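Local coordinates for manganese-dependent inorganic pyrophosphatase (Methanocaldococcus jannaschii, PDB 2EB0), which catalyses the manganese-dependent hydrolysis of diphosphate to two phosphates, as a two-domain inorganic pyrophosphatase of family II (class C), at residues V42-V48 against G138-S142; G191-P195 against E225-K229; N200-N205 against K240-Y246. All coordinates share one frame. Residues are numbered along the deposited sequence.

Overall arrangement
Contact 1, first along the chain, joins helices 37-45 and 134-148 in the DHH domain, its centre about 27 Å from that of contact 2 and about 30 Å from that of contact 3. Contacts 2 and 3 belong to the DHHA2 domain, their centres about 18 Å apart and their segments alternating in sequence. Helix 195-201 runs from Pro195 of contact 2 into contact 3, as helix 230-243 does from just after Lys229, and Leu193 CD1 packs 3.5 Å from Met201 CE. Contacts 1 and 3 lie on opposite sides of the chain's centre; Ser142 and Phe203 side chains are each about 12 Å from a bound manganese ion, and family II active sites lie between the two domains.

Contact 1 (V42-V48 against G138-S142); sequences VLRKFGV and GLLLS
Residues 42-45 form the last turn of helix 37-45, which ends in a Schellman motif: Val48 N bonds Leu43 O (3.1 Å), Gly47 N bonds Arg44 O (3.2 Å), and Gly47 takes the positive phi of the C' position (55/43). Segment 138-142 is helical throughout, within helix 134-148. Closest CA pairs are Phe46-Gly138 (6.4 Å) and Val42-Ser142 (6.7 Å), so the segments run antiparallel, with one helical turn between the pairs. Gly138 permits the approach, since a CB there would clash with Phe46 (chi1 m); its CA makes a CH-pi contact over the ring face, 3.5 Å from the centroid. This is helix packing within the DHH domain. Leu139 (m, t) fills the interface: its CD2 lies 3.8 Å from Val42 CG1 and 4.1 Å from both Leu43 CD2 and Phe46 CD1, while its CD1 is 3.9 Å from Val48 CG1. Ser142 OG donates a 2.6 Å hydrogen bond to Gly138 O and lies 3.2 Å from Val42 CG1. Phe179 of helix 176-188 covers Phe46 and Ser142.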
# COMPACT_ATOMS: atom_id res chain seq x y z
N VAL B 42 15.37 6.46 25.41
CA VAL B 42 15.04 7.57 24.52
C VAL B 42 13.91 8.46 25.05
O VAL B 42 13.99 9.69 24.97
CB VAL B 42 14.68 7.03 23.10
CG1 VAL B 42 14.09 8.12 22.23
CG2 VAL B 42 15.93 6.48 22.43
N LEU B 43 12.87 7.84 25.62
CA LEU B 43 11.76 8.61 26.17
C LEU B 43 12.23 9.46 27.35
O LEU B 43 11.97 10.67 27.40
CB LEU B 43 10.65 7.68 26.65
CG LEU B 43 9.97 6.81 25.58
CD1 LEU B 43 8.86 6.02 26.24
CD2 LEU B 43 9.43 7.70 24.47
N ARG B 44 12.91 8.82 28.29
CA ARG B 44 13.42 9.54 29.45
C ARG B 44 14.33 10.69 28.97
O ARG B 44 14.27 11.80 29.49
CB ARG B 44 14.22 8.60 30.35
CG ARG B 44 15.01 9.31 31.44
CD ARG B 44 15.75 8.35 32.36
NE ARG B 44 14.85 7.67 33.28
CZ ARG B 44 14.36 6.45 33.09
NH1 ARG B 44 14.67 5.77 31.99
NH2 ARG B 44 13.55 5.91 33.99
N LYS B 45 15.15 10.41 27.97
CA LYS B 45 16.08 11.42 27.47
C LYS B 45 15.40 12.71 27.03
O LYS B 45 15.87 13.79 27.37
CB LYS B 45 16.90 10.84 26.31
CG LYS B 45 17.95 11.79 25.77
CD LYS B 45 18.90 11.04 24.85
CE LYS B 45 20.09 11.89 24.44
NZ LYS B 45 19.73 12.90 23.41
N PHE B 46 14.31 12.60 26.28
CA PHE B 46 13.64 13.80 25.81
C PHE B 46 12.44 14.24 26.62
O PHE B 46 11.65 15.06 26.16
CB PHE B 46 13.27 13.65 24.33
CG PHE B 46 14.46 13.43 23.46
CD1 PHE B 46 14.83 12.15 23.07
CD2 PHE B 46 15.27 14.51 23.08
CE1 PHE B 46 15.99 11.94 22.32
CE2 PHE B 46 16.42 14.31 22.33
CZ PHE B 46 16.79 13.02 21.95
N GLY B 47 12.33 13.72 27.83
CA GLY B 47 11.23 14.08 28.71
C GLY B 47 9.86 13.87 28.09
O GLY B 47 8.99 14.71 28.23
N VAL B 48 9.69 12.74 27.42
CA VAL B 48 8.42 12.41 26.78
C VAL B 48 7.75 11.25 27.51
O VAL B 48 8.40 10.26 27.83
CB VAL B 48 8.65 12.02 25.29
CG1 VAL B 48 7.34 11.54 24.66
CG2 VAL B 48 9.19 13.24 24.52
N GLY B 138 13.65 14.97 18.87
CA GLY B 138 14.59 14.02 19.44
C GLY B 138 14.11 12.59 19.29
O GLY B 138 14.93 11.69 19.09
N LEU B 139 12.80 12.36 19.39
CA LEU B 139 12.27 11.00 19.25
C LEU B 139 12.40 10.52 17.82
O LEU B 139 12.77 9.37 17.58
CB LEU B 139 10.79 10.93 19.63
CG LEU B 139 10.30 11.24 21.05
CD1 LEU B 139 8.85 10.78 21.13
CD2 LEU B 139 11.15 10.53 22.11
N LEU B 140 12.09 11.39 16.87
CA LEU B 140 12.18 11.04 15.47
C LEU B 140 13.63 10.70 15.15
O LEU B 140 13.91 9.75 14.42
CB LEU B 140 11.72 12.19 14.58
CG LEU B 140 10.25 12.58 14.63
CD1 LEU B 140 9.99 13.69 13.59
CD2 LEU B 140 9.37 11.36 14.35
N LEU B 141 14.53 11.49 15.72
CA LEU B 141 15.96 11.29 15.54
C LEU B 141 16.34 9.92 16.07
O LEU B 141 17.02 9.15 15.40
CB LEU B 141 16.75 12.36 16.29
CG LEU B 141 18.26 12.13 16.34
CD1 LEU B 141 18.80 11.88 14.94
CD2 LEU B 141 18.94 13.35 16.96
N SER B 142 15.91 9.64 17.29
CA SER B 142 16.21 8.36 17.93
C SER B 142 15.65 7.20 17.10
O SER B 142 16.31 6.18 16.92
CB SER B 142 15.60 8.32 19.33
OG SER B 142 15.98 9.47 20.06

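Contact 2 (G191-P195 against E225-K229); sequences GKLKP and EVESK
Gly191 (phi/psi -63/-28) lies in the connection between helices 176-188 and 195-201, its CA 5.3 Å from that of Val226 and 3.6 Å from Val226 CG2. Its carbonyl O accepts a 2.6 Å hydrogen bond from Lys229 NZ. Lys192 directs its CB away, yet its CG lies 3.6 Å from Glu225 OE2. Two waters bridge this pair, one joining Lys192 O (3.1 Å) to Glu225 OE1 (2.6 Å), the other Lys192 NZ (2.6 Å) to Glu225 OE2 (2.5 Å). At Leu193 the chain extends (-77/166), and its O receives a second bond from Lys229 NZ (2.7 Å). Lys194 is the N-cap of helix 195-201, which Pro195 begins, with CG 4.2 Å from Lys229 CB. Lys229 (m, t, t, t) reaches across almost fully extended, and Glu225 OE1 balances its NZ in a salt bridge at 3.3 Å, its hydrogen bond weak. The arrangement is a lysine ammonium bound by main-chain carbonyls, which ties the interhelical connection to the segment at helix 224-227 in the DHHA2 domain.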
# COMPACT_ATOMS: atom_id res chain seq x y z
N GLY B 191 20.91 -8.46 25.24
CA GLY B 191 21.72 -9.66 25.29
C GLY B 191 21.92 -10.12 26.72
O GLY B 191 22.10 -11.31 26.98
N LYS B 192 21.88 -9.17 27.65
CA LYS B 192 22.05 -9.46 29.07
C LYS B 192 20.81 -10.08 29.71
O LYS B 192 20.89 -10.63 30.80
CB LYS B 192 22.39 -8.18 29.84
CG LYS B 192 23.72 -7.56 29.51
CD LYS B 192 23.82 -6.18 30.15
CE LYS B 192 25.16 -5.53 29.88
NZ LYS B 192 26.25 -6.27 30.56
N LEU B 193 19.67 -9.99 29.02
CA LEU B 193 18.42 -10.52 29.55
C LEU B 193 18.31 -12.04 29.42
O LEU B 193 19.08 -12.67 28.70
CB LEU B 193 17.24 -9.85 28.85
CG LEU B 193 17.32 -8.31 28.78
CD1 LEU B 193 16.14 -7.78 27.98
CD2 LEU B 193 17.35 -7.72 30.19
N LYS B 194 17.36 -12.62 30.13
CA LYS B 194 17.15 -14.06 30.09
C LYS B 194 16.61 -14.49 28.72
O LYS B 194 15.86 -13.76 28.07
CB LYS B 194 16.18 -14.46 31.21
CG LYS B 194 16.76 -14.29 32.61
CD LYS B 194 15.68 -14.30 33.68
CE LYS B 194 14.80 -13.06 33.59
NZ LYS B 194 13.84 -12.96 34.73
N PRO B 195 16.98 -15.71 28.28
CA PRO B 195 16.55 -16.26 26.99
C PRO B 195 15.12 -15.91 26.57
O PRO B 195 14.91 -15.44 25.45
CB PRO B 195 16.76 -17.75 27.19
CG PRO B 195 18.07 -17.75 27.94
CD PRO B 195 17.87 -16.65 28.98
N GLU B 225 27.88 -13.02 24.75
CA GLU B 225 26.89 -13.34 25.77
C GLU B 225 25.63 -13.96 25.20
O GLU B 225 25.01 -14.82 25.84
CB GLU B 225 26.51 -12.12 26.60
CG GLU B 225 25.51 -12.50 27.69
CD GLU B 225 25.32 -11.42 28.72
OE1 GLU B 225 24.61 -11.67 29.72
OE2 GLU B 225 25.88 -10.31 28.53
N VAL B 226 25.22 -13.53 24.02
CA VAL B 226 24.02 -14.10 23.43
C VAL B 226 24.35 -15.52 22.97
O VAL B 226 23.49 -16.41 22.99
CB VAL B 226 23.52 -13.25 22.23
CG1 VAL B 226 22.43 -14.00 21.47
CG2 VAL B 226 22.97 -11.94 22.75
N GLU B 227 25.60 -15.74 22.56
CA GLU B 227 26.00 -17.05 22.11
C GLU B 227 25.98 -18.06 23.25
O GLU B 227 25.70 -19.23 23.04
CB GLU B 227 27.38 -16.98 21.46
CG GLU B 227 27.40 -16.09 20.22
CD GLU B 227 28.73 -16.12 19.48
OE1 GLU B 227 29.78 -15.94 20.14
OE2 GLU B 227 28.73 -16.31 18.25
N SER B 228 26.26 -17.58 24.46
CA SER B 228 26.27 -18.44 25.64
C SER B 228 24.84 -18.80 26.05
O SER B 228 24.64 -19.60 26.97
CB SER B 228 26.98 -17.74 26.80
OG SER B 228 26.29 -16.58 27.22
N LYS B 229 23.86 -18.21 25.38
CA LYS B 229 22.46 -18.47 25.67
C LYS B 229 21.79 -19.07 24.43
O LYS B 229 20.63 -19.45 24.47
CB LYS B 229 21.75 -17.16 26.05
CG LYS B 229 22.29 -16.51 27.30
CD LYS B 229 21.65 -15.14 27.53
CE LYS B 229 22.24 -14.44 28.75
NZ LYS B 229 21.75 -13.04 28.88
O HOH W 1 23.80 -10.31 31.82
O HOH W 2 26.78 -8.83 30.35

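Contact 3 (N200-N205 against K240-Y246); sequences NMDFKN and KLKNEGY
Between the end of helix 195-201, which runs through a short turn into strand 204-208, and the end of helix 230-243, the backbones stay well apart: CA atoms are 10.6 Å apart for Asn200-Lys240 and 9.1 Å for Asn205-Tyr246, so side chains span the gap. Past the helix, Gly245 has positive phi (62/43) and Tyr246 N bonds Leu241 O (2.8 Å). Ring contacts centre on Phe203 (chi1 t). Lys240, extended to CE with chi4 p, lays CE over one ring face, 3.7 Å from the centroid in a CH-pi contact, and NZ makes a cation-pi interaction at 4.8 Å. Tyr246 (m) meets the same ring obliquely, Phe203 CE2 to Tyr246 CE2 at 3.8 Å. Among polar contacts, Tyr246 OH donates a very short 2.4 Å hydrogen bond to Asn205 OD1. Lys240 NZ forms a salt bridge with Glu244 OE2 (2.7 Å), and water links it to Asn200 OD1, 2.7 Å on each leg. Ile249 of strand 248-255 touches both Phe203 and Lys240. The contact thus packs helix 230-243 and its C-terminal turn against strand 204-208, outermost in this chain's mixed sheet; nearby, Phe203 O accepts a hydrogen bond from Asn9 ND2 of the DHH domain.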
# COMPACT_ATOMS: atom_id res chain seq x y z
N ASN B 200 11.20 -12.69 23.03
CA ASN B 200 10.00 -11.88 22.86
C ASN B 200 10.23 -10.40 22.63
O ASN B 200 9.34 -9.70 22.13
CB ASN B 200 9.08 -12.07 24.06
CG ASN B 200 8.57 -13.50 24.19
OD1 ASN B 200 8.19 -14.12 23.19
ND2 ASN B 200 8.54 -14.01 25.41
N MET B 201 11.41 -9.90 22.98
CA MET B 201 11.70 -8.49 22.83
C MET B 201 11.41 -7.94 21.43
O MET B 201 10.83 -6.86 21.30
CB MET B 201 13.16 -8.20 23.19
CG MET B 201 13.45 -6.73 23.42
SD MET B 201 12.48 -6.03 24.79
CE MET B 201 13.41 -6.63 26.19
N ASP B 202 11.80 -8.67 20.40
CA ASP B 202 11.59 -8.18 19.04
C ASP B 202 11.20 -9.28 18.07
O ASP B 202 11.80 -9.44 17.01
CB ASP B 202 12.86 -7.47 18.56
CG ASP B 202 12.72 -6.87 17.17
OD1 ASP B 202 11.66 -6.29 16.88
OD2 ASP B 202 13.68 -6.98 16.38
N PHE B 203 10.17 -10.04 18.43
CA PHE B 203 9.69 -11.13 17.60
C PHE B 203 8.53 -10.68 16.73
O PHE B 203 7.55 -10.12 17.23
CB PHE B 203 9.24 -12.29 18.49
CG PHE B 203 9.25 -13.62 17.81
CD1 PHE B 203 10.35 -14.46 17.94
CD2 PHE B 203 8.18 -14.02 17.03
CE1 PHE B 203 10.39 -15.69 17.28
CE2 PHE B 203 8.20 -15.26 16.37
CZ PHE B 203 9.31 -16.09 16.50
N LYS B 204 8.64 -10.92 15.43
CA LYS B 204 7.59 -10.54 14.49
C LYS B 204 6.97 -11.79 13.87
O LYS B 204 7.67 -12.75 13.55
CB LYS B 204 8.16 -9.66 13.37
CG LYS B 204 8.43 -8.23 13.77
CD LYS B 204 7.41 -7.30 13.13
CE LYS B 204 7.62 -5.85 13.57
NZ LYS B 204 8.97 -5.34 13.22
N ASN B 205 5.65 -11.78 13.73
CA ASN B 205 4.94 -12.91 13.14
C ASN B 205 4.45 -12.54 11.75
O ASN B 205 4.07 -11.40 11.53
CB ASN B 205 3.77 -13.31 14.02
CG ASN B 205 4.22 -13.88 15.34
OD1 ASN B 205 5.12 -14.71 15.39
ND2 ASN B 205 3.60 -13.43 16.43
N LYS B 240 8.17 -22.92 21.19
CA LYS B 240 7.30 -21.90 20.64
C LYS B 240 6.75 -22.36 19.30
O LYS B 240 5.58 -22.15 18.98
CB LYS B 240 8.08 -20.60 20.45
CG LYS B 240 7.25 -19.44 19.93
CD LYS B 240 8.07 -18.15 19.86
CE LYS B 240 7.23 -16.98 19.37
NZ LYS B 240 6.11 -16.69 20.32
N LEU B 241 7.61 -23.00 18.51
CA LEU B 241 7.24 -23.49 17.19
C LEU B 241 6.01 -24.41 17.20
O LEU B 241 5.00 -24.11 16.57
CB LEU B 241 8.43 -24.22 16.56
CG LEU B 241 8.16 -24.87 15.19
CD1 LEU B 241 8.35 -23.84 14.08
CD2 LEU B 241 9.11 -26.04 14.99
N LYS B 242 6.11 -25.54 17.91
CA LYS B 242 5.01 -26.50 17.95
C LYS B 242 3.77 -26.07 18.75
O LYS B 242 2.65 -26.43 18.39
CB LYS B 242 5.52 -27.85 18.47
CG LYS B 242 6.17 -27.80 19.83
CD LYS B 242 6.72 -29.17 20.20
CE LYS B 242 7.32 -29.18 21.60
NZ LYS B 242 6.30 -28.87 22.64
N ASN B 243 3.96 -25.30 19.81
CA ASN B 243 2.83 -24.87 20.63
C ASN B 243 2.00 -23.75 20.03
O ASN B 243 0.81 -23.65 20.29
CB ASN B 243 3.30 -24.46 22.02
CG ASN B 243 4.00 -25.58 22.75
OD1 ASN B 243 3.69 -26.76 22.54
ND2 ASN B 243 4.93 -25.23 23.62
N GLU B 244 2.63 -22.92 19.21
CA GLU B 244 1.90 -21.82 18.59
C GLU B 244 1.67 -22.08 17.10
O GLU B 244 1.19 -21.22 16.36
CB GLU B 244 2.65 -20.51 18.84
CG GLU B 244 2.79 -20.23 20.34
CD GLU B 244 3.67 -19.04 20.66
OE1 GLU B 244 4.06 -18.90 21.83
OE2 GLU B 244 3.97 -18.24 19.74
N GLY B 245 2.01 -23.30 16.68
CA GLY B 245 1.82 -23.71 15.31
C GLY B 245 2.55 -22.96 14.21
O GLY B 245 1.98 -22.65 13.17
N TYR B 246 3.82 -22.67 14.44
CA TYR B 246 4.62 -21.98 13.43
C TYR B 246 5.12 -22.99 12.41
O TYR B 246 5.58 -24.07 12.78
CB TYR B 246 5.83 -21.29 14.06
CG TYR B 246 5.53 -20.03 14.82
CD1 TYR B 246 5.03 -20.08 16.12
CD2 TYR B 246 5.78 -18.78 14.25
CE1 TYR B 246 4.78 -18.91 16.83
CE2 TYR B 246 5.54 -17.61 14.95
CZ TYR B 246 5.04 -17.68 16.24
OH TYR B 246 4.82 -16.52 16.94
O HOH W 3 7.06 -16.57 22.86
O HOH W 4 5.10 -13.93 19.35